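PDB 5XH8: extracellular invertase from Aspergillus kawachii, which is a GH32 beta-fructofuranosidase that probably hydrolyses sucrose and, with high transfructosylation activity, transfers fructosyl groups to form fructooligosaccharides, probably including 1-kestose. Local coordinates for residues Gly294-Ser297 / Ser303-Pro306; Tyr192-Gly197 / Gly250-Leu255; Asn177-Ser182 / Gly264-Thr269. One frame throughout, in Å; residues are numbered along the deposited sequence.

Contact 1: residues Gly294-Ser297 / Ser303-Pro306; sequences GTVS and SFNP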
# COMPACT_ATOMS: atom_id res chain seq x y z
N GLY A 294 28.55 -17.96 -3.84
CA GLY A 294 28.47 -18.13 -2.41
C GLY A 294 27.84 -19.42 -1.95
O GLY A 294 27.17 -20.12 -2.73
N THR A 295 28.07 -19.73 -0.68
CA THR A 295 27.47 -20.92 -0.07
C THR A 295 26.31 -20.42 0.76
O THR A 295 26.32 -19.30 1.26
CB THR A 295 28.47 -21.70 0.81
OG1 THR A 295 29.02 -20.83 1.80
CG2 THR A 295 29.64 -22.30 -0.03
N VAL A 296 25.32 -21.29 0.91
CA VAL A 296 24.14 -20.97 1.65
C VAL A 296 24.07 -21.86 2.88
O VAL A 296 24.04 -23.07 2.75
CB VAL A 296 22.90 -21.17 0.77
CG1 VAL A 296 21.65 -20.78 1.54
CG2 VAL A 296 23.02 -20.29 -0.47
N SER A 297 24.02 -21.26 4.05
CA SER A 297 23.88 -21.98 5.32
C SER A 297 22.65 -21.46 6.07
O SER A 297 22.08 -20.44 5.71
CB SER A 297 25.11 -21.73 6.17
OG SER A 297 25.23 -20.35 6.44
N SER A 303 21.43 -17.69 5.04
CA SER A 303 22.49 -16.75 4.76
C SER A 303 23.24 -17.14 3.49
O SER A 303 23.56 -18.32 3.31
CB SER A 303 23.45 -16.75 5.93
OG SER A 303 23.95 -15.47 6.12
N PHE A 304 23.54 -16.16 2.63
CA PHE A 304 24.37 -16.33 1.45
C PHE A 304 25.75 -15.78 1.81
O PHE A 304 25.86 -14.64 2.21
CB PHE A 304 23.77 -15.56 0.27
CG PHE A 304 24.62 -15.53 -0.97
CD1 PHE A 304 24.65 -16.62 -1.82
CD2 PHE A 304 25.33 -14.39 -1.30
CE1 PHE A 304 25.43 -16.58 -2.98
CE2 PHE A 304 26.10 -14.35 -2.46
CZ PHE A 304 26.15 -15.45 -3.31
N ASN A 305 26.78 -16.60 1.68
CA ASN A 305 28.13 -16.25 2.16
C ASN A 305 29.06 -16.25 0.96
O ASN A 305 29.41 -17.32 0.44
CB ASN A 305 28.59 -17.26 3.23
CG ASN A 305 27.56 -17.42 4.34
OD1 ASN A 305 27.38 -16.51 5.14
ND2 ASN A 305 26.83 -18.53 4.35
N PRO A 306 29.41 -15.06 0.46
CA PRO A 306 30.27 -14.97 -0.73
C PRO A 306 31.64 -15.66 -0.59
O PRO A 306 32.34 -15.43 0.41
CB PRO A 306 30.49 -13.46 -0.88
CG PRO A 306 29.31 -12.83 -0.24
CD PRO A 306 28.97 -13.73 0.91

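Contact 2: residues Tyr192-Gly197 / Gly250-Leu255; sequences YTVISG and GNVFSL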
# COMPACT_ATOMS: atom_id res chain seq x y z
N TYR A 192 10.72 -18.49 -4.62
CA TYR A 192 11.35 -17.44 -3.83
C TYR A 192 11.36 -16.13 -4.62
O TYR A 192 11.29 -16.15 -5.84
CB TYR A 192 12.79 -17.83 -3.46
CG TYR A 192 12.82 -19.12 -2.68
CD1 TYR A 192 12.56 -19.13 -1.30
CD2 TYR A 192 13.01 -20.33 -3.32
CE1 TYR A 192 12.54 -20.32 -0.59
CE2 TYR A 192 12.99 -21.53 -2.62
CZ TYR A 192 12.76 -21.52 -1.26
OH TYR A 192 12.71 -22.72 -0.57
N THR A 193 11.45 -15.03 -3.89
CA THR A 193 11.68 -13.72 -4.46
C THR A 193 12.76 -13.04 -3.67
O THR A 193 12.70 -13.01 -2.44
CB THR A 193 10.40 -12.85 -4.43
OG1 THR A 193 9.39 -13.47 -5.24
CG2 THR A 193 10.68 -11.48 -4.97
N VAL A 194 13.75 -12.48 -4.37
CA VAL A 194 14.62 -11.47 -3.77
C VAL A 194 14.20 -10.08 -4.21
O VAL A 194 13.81 -9.88 -5.37
CB VAL A 194 16.15 -11.65 -3.99
CG1 VAL A 194 16.66 -12.82 -3.14
CG2 VAL A 194 16.52 -11.82 -5.45
N ILE A 195 14.29 -9.13 -3.28
CA ILE A 195 14.06 -7.73 -3.55
C ILE A 195 15.35 -7.03 -3.21
O ILE A 195 15.97 -7.36 -2.19
CB ILE A 195 12.85 -7.19 -2.74
CG1 ILE A 195 11.56 -7.96 -3.13
CG2 ILE A 195 12.70 -5.69 -2.97
CD1 ILE A 195 10.30 -7.56 -2.37
N SER A 196 15.79 -6.10 -4.05
CA SER A 196 17.12 -5.48 -3.90
C SER A 196 17.05 -4.10 -3.32
O SER A 196 16.17 -3.29 -3.68
CB SER A 196 17.87 -5.44 -5.24
OG SER A 196 18.03 -6.74 -5.77
N GLY A 197 17.98 -3.79 -2.43
CA GLY A 197 18.17 -2.41 -1.99
C GLY A 197 19.21 -2.34 -0.89
O GLY A 197 20.38 -2.68 -1.10
N GLY A 250 19.10 -7.60 -8.37
CA GLY A 250 19.57 -8.88 -7.85
C GLY A 250 18.91 -10.03 -8.59
O GLY A 250 17.70 -10.10 -8.61
N ASN A 251 19.71 -10.85 -9.27
CA ASN A 251 19.26 -12.14 -9.81
C ASN A 251 19.88 -13.24 -8.94
O ASN A 251 21.01 -13.11 -8.52
CB ASN A 251 19.80 -12.38 -11.20
CG ASN A 251 19.31 -11.38 -12.24
OD1 ASN A 251 18.98 -10.22 -11.97
ND2 ASN A 251 19.33 -11.84 -13.42
N VAL A 252 19.18 -14.37 -8.78
CA VAL A 252 19.68 -15.54 -8.06
C VAL A 252 19.42 -16.78 -8.92
O VAL A 252 18.34 -16.95 -9.50
CB VAL A 252 18.99 -15.71 -6.68
CG1 VAL A 252 19.54 -16.91 -5.93
CG2 VAL A 252 19.20 -14.46 -5.84
N PHE A 253 20.45 -17.62 -9.02
CA PHE A 253 20.42 -18.81 -9.89
C PHE A 253 21.53 -19.76 -9.45
O PHE A 253 22.33 -19.45 -8.56
CB PHE A 253 20.59 -18.40 -11.37
CG PHE A 253 21.77 -17.51 -11.61
CD1 PHE A 253 21.69 -16.14 -11.36
CD2 PHE A 253 22.98 -18.05 -12.06
CE1 PHE A 253 22.79 -15.32 -11.56
CE2 PHE A 253 24.07 -17.23 -12.27
CZ PHE A 253 23.99 -15.87 -12.02
N SER A 254 21.54 -20.93 -10.06
CA SER A 254 22.46 -21.96 -9.65
C SER A 254 22.96 -22.70 -10.89
O SER A 254 22.20 -23.00 -11.82
CB SER A 254 21.79 -22.90 -8.61
OG SER A 254 20.61 -23.51 -9.12
N LEU A 255 24.26 -22.99 -10.87
CA LEU A 255 24.99 -23.46 -12.05
C LEU A 255 25.83 -24.74 -11.80
O LEU A 255 26.27 -25.00 -10.67
CB LEU A 255 25.98 -22.35 -12.48
CG LEU A 255 25.40 -20.97 -12.81
CD1 LEU A 255 26.53 -19.98 -13.13
CD2 LEU A 255 24.39 -21.07 -13.93
O HOH W 1 16.36 -8.44 -6.57

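Contact 3: residues Asn177-Ser182 / Gly264-Thr269; sequences NPTLDS and GQIFTT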
# COMPACT_ATOMS: atom_id res chain seq x y z
N ASN A 177 14.65 -22.94 -6.03
CA ASN A 177 15.93 -23.53 -5.59
C ASN A 177 15.76 -24.66 -4.54
O ASN A 177 15.29 -24.41 -3.43
CB ASN A 177 16.87 -22.45 -5.06
CG ASN A 177 18.26 -23.00 -4.82
OD1 ASN A 177 18.53 -23.58 -3.76
ND2 ASN A 177 19.13 -22.89 -5.82
N PRO A 178 16.12 -25.91 -4.91
CA PRO A 178 15.90 -27.04 -3.94
C PRO A 178 16.85 -27.02 -2.75
O PRO A 178 16.50 -27.59 -1.71
CB PRO A 178 16.07 -28.30 -4.81
CG PRO A 178 16.91 -27.85 -5.97
CD PRO A 178 16.54 -26.40 -6.23
N THR A 179 17.99 -26.33 -2.86
CA THR A 179 18.87 -26.16 -1.72
C THR A 179 18.19 -25.32 -0.65
O THR A 179 18.17 -25.71 0.52
CB THR A 179 20.22 -25.55 -2.10
OG1 THR A 179 20.78 -26.30 -3.17
CG2 THR A 179 21.20 -25.53 -0.93
N LEU A 180 17.61 -24.18 -1.06
CA LEU A 180 16.78 -23.39 -0.16
C LEU A 180 15.58 -24.19 0.35
O LEU A 180 15.24 -24.08 1.53
CB LEU A 180 16.29 -22.08 -0.82
CG LEU A 180 17.33 -21.03 -1.21
CD1 LEU A 180 16.63 -19.75 -1.68
CD2 LEU A 180 18.26 -20.70 -0.05
N ASP A 181 14.93 -24.98 -0.50
CA ASP A 181 13.78 -25.78 -0.04
C ASP A 181 14.19 -26.70 1.13
O ASP A 181 13.52 -26.73 2.18
CB ASP A 181 13.18 -26.65 -1.14
CG ASP A 181 12.53 -25.85 -2.26
OD1 ASP A 181 12.23 -24.64 -2.11
OD2 ASP A 181 12.27 -26.50 -3.31
N SER A 182 15.31 -27.40 0.95
CA SER A 182 15.84 -28.29 1.99
C SER A 182 16.19 -27.54 3.27
O SER A 182 15.74 -27.94 4.35
CB SER A 182 17.05 -29.07 1.46
OG SER A 182 17.77 -29.60 2.55
N GLY A 264 22.88 -27.00 -8.35
CA GLY A 264 24.23 -26.54 -8.54
C GLY A 264 24.64 -25.52 -7.52
O GLY A 264 23.87 -25.18 -6.63
N GLN A 265 25.86 -25.02 -7.68
CA GLN A 265 26.38 -23.88 -6.94
C GLN A 265 25.58 -22.60 -7.17
O GLN A 265 25.25 -22.31 -8.30
CB GLN A 265 27.79 -23.56 -7.41
CG GLN A 265 28.86 -23.77 -6.38
CD GLN A 265 30.20 -23.61 -7.04
OE1 GLN A 265 30.80 -22.54 -7.01
NE2 GLN A 265 30.61 -24.64 -7.72
N ILE A 266 25.39 -21.82 -6.11
CA ILE A 266 24.50 -20.67 -6.13
C ILE A 266 25.28 -19.37 -6.40
O ILE A 266 26.30 -19.08 -5.76
CB ILE A 266 23.67 -20.59 -4.83
CG1 ILE A 266 22.66 -21.74 -4.80
CG2 ILE A 266 22.93 -19.25 -4.71
CD1 ILE A 266 22.04 -21.99 -3.43
N PHE A 267 24.78 -18.60 -7.35
CA PHE A 267 25.37 -17.32 -7.75
C PHE A 267 24.29 -16.24 -7.74
O PHE A 267 23.10 -16.55 -7.88
CB PHE A 267 25.89 -17.42 -9.18
CG PHE A 267 27.14 -18.25 -9.35
CD1 PHE A 267 27.07 -19.64 -9.46
CD2 PHE A 267 28.38 -17.63 -9.49
CE1 PHE A 267 28.22 -20.40 -9.66
CE2 PHE A 267 29.54 -18.39 -9.68
CZ PHE A 267 29.46 -19.77 -9.76
N THR A 268 24.71 -14.99 -7.59
CA THR A 268 23.83 -13.85 -7.80
C THR A 268 24.54 -12.84 -8.71
O THR A 268 25.78 -12.75 -8.67
CB THR A 268 23.40 -13.19 -6.47
OG1 THR A 268 22.52 -12.07 -6.72
CG2 THR A 268 24.61 -12.73 -5.65
N THR A 269 23.78 -12.14 -9.55
CA THR A 269 24.29 -10.90 -10.19
C THR A 269 23.57 -9.69 -9.60
O THR A 269 22.37 -9.76 -9.28
CB THR A 269 24.21 -10.93 -11.73
OG1 THR A 269 22.86 -11.03 -12.19
CG2 THR A 269 25.01 -12.12 -12.29
O HOH W 2 21.24 -25.04 -5.81

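Contact 1: residues Gly294-Ser297 / Ser303-Pro306
Val296 and Phe304 face each other in an antiparallel beta hairpin, near the turn that joins strands 286-298 and 302-311 at the edge of a propeller blade of the GH32 catalytic domain. The pairing is in regular register. Thr295 with Asn305 and Ser297 with Ser303 are hydrogen-bonded pairs. In the first, Asn305 N reaches Thr295 O at 2.8 Å; in the second, Ser303 N reaches Ser297 O at 2.9 Å. The non-hydrogen-bonded Val296 and Phe304 lie between them. Val296 CG2 meets the edge of the Phe304 ring at CD1, 4.2 Å away. With CG anti to the backbone N (chi1 173°), the ring reaches diagonally across to the partner strand, where Gly294 CA is 3.5 Å from Phe304 CE1. Having no side chain, Gly294 meets it with backbone. Trp225 and Trp226 of strand 219-227 also contact this ring. The other face carries Thr295, Ser297, Ser303 and Asn305. There the Asn305 amide reaches diagonally across, and its ND2 donates to Ser297 OG at 3.2 Å, with the oxygen 17° out of the amide plane. The same ND2 makes a weak bond to Thr295 O, also 3.2 Å. Thr295 O thus receives both the backbone and the side-chain N-H of Asn305. The hairpin is apolar on its Val296-Phe304 face and polar on the other, where Asn305 ties the two strands together beyond their backbone bonds.

Contact 2: residues Tyr192-Gly197 / Gly250-Leu255
The strands of Val194 and Val252 run roughly antiparallel, at 148°, but belong to different sheets. Their axes come no nearer than 7.2 Å, and no backbone-to-backbone bond joins them. They meet near the end of 192-197 and the start of 250-255, where the CA atoms of Ser196 and Gly250 are 5.8 Å apart. Ser196 OG accepts a hydrogen bond from Gly250 N at 2.9 Å, with an N-H...O angle of 142°. The rotation of the serine, with OG beside its own backbone N (chi1 -59°), turns the hydroxyl to Gly250. Gly250 has no side chain, and its CA comes within 3.4 Å of Ser196 OG. A water also lies between them, 2.5 Å from Ser196 OG and 3.0 Å from Gly250 O, to which it can donate. In the beta-propeller of GH32 enzymes this is a contact between consecutive blades, the sheet with 191-199 packing against the one that holds 250-255. The apolar part lies next to the polar one. Val194 CG2 touches Val252 CG2 at 3.8 Å, and the two side chains cross at about a right angle. Val194 CG2 is also 3.8 Å from Gly250 O, so one methyl touches both residues. Trp225 of strand 219-227 packs against both valines.

Contact 3: residues Asn177-Ser182 / Gly264-Thr269
Ile266 packs against the side chain of Asn177 and the first turn of helix 178-184, while a water bridges the polar side of the same junction. The tight part is small. Ile266 and Asn177 approach from opposite directions, and the end of the isoleucine lies against the amide. Its CD1 is 3.9 Å from both Asn177 OD1 and Asn177 ND2, and its CG1 lies equally close to ND2. Thr179 adds a looser touch, with its CB 4.2 Å from Ile266 CD1. Asn177 is the N-cap of the helix: its CG is anti to the backbone N (chi1 -171°), and OD1 accepts from Leu180 N at 2.9 Å. This bond is nearly straight, with an N-H...O angle of 162°, and lies in the carbonyl plane. The cap holds the amide that meets Ile266. The helix links strands 166-176 and 191-199 of one propeller blade, and strand 265-274 belongs to the next, so the contact joins neighbouring blades. The direct contact is all van der Waals packing. On the looser side, near partly exposed Thr179 and Gly264, a water makes the polar link. It accepts from Asn177 ND2 and Thr179 OG1 and donates to Gly264 O at 2.8 Å. Val296 and Phe304 also pack on Ile266, and Val296 touches Leu180 of the helix as well.

Contacts 2 and 3 join the same two neighbouring blades, contact 3 through the helix between strands 166-176 and 191-199; their centres are about 10 Å apart. Contact 1 lies within the second blade. Contact 1 meets contact 3 directly: Val296 CG2 is 3.5 Å from Ile266 CD1, and Gly294 N probably bonds to Ile266 O at 3.2 Å. Contact 2, nested within the loop closed by contact 3, connects to it by probable hydrogen bonds, Tyr192 OH to Asp181 OD1 at 2.5 Å and Asn251 O to Thr268 OG1 at 2.6 Å. Contacts 1 and 2 do not touch. A bound glycerol lies about 7 Å from the Pro306 side chain, and a bound glycerol about 9 Å from that of Ser196.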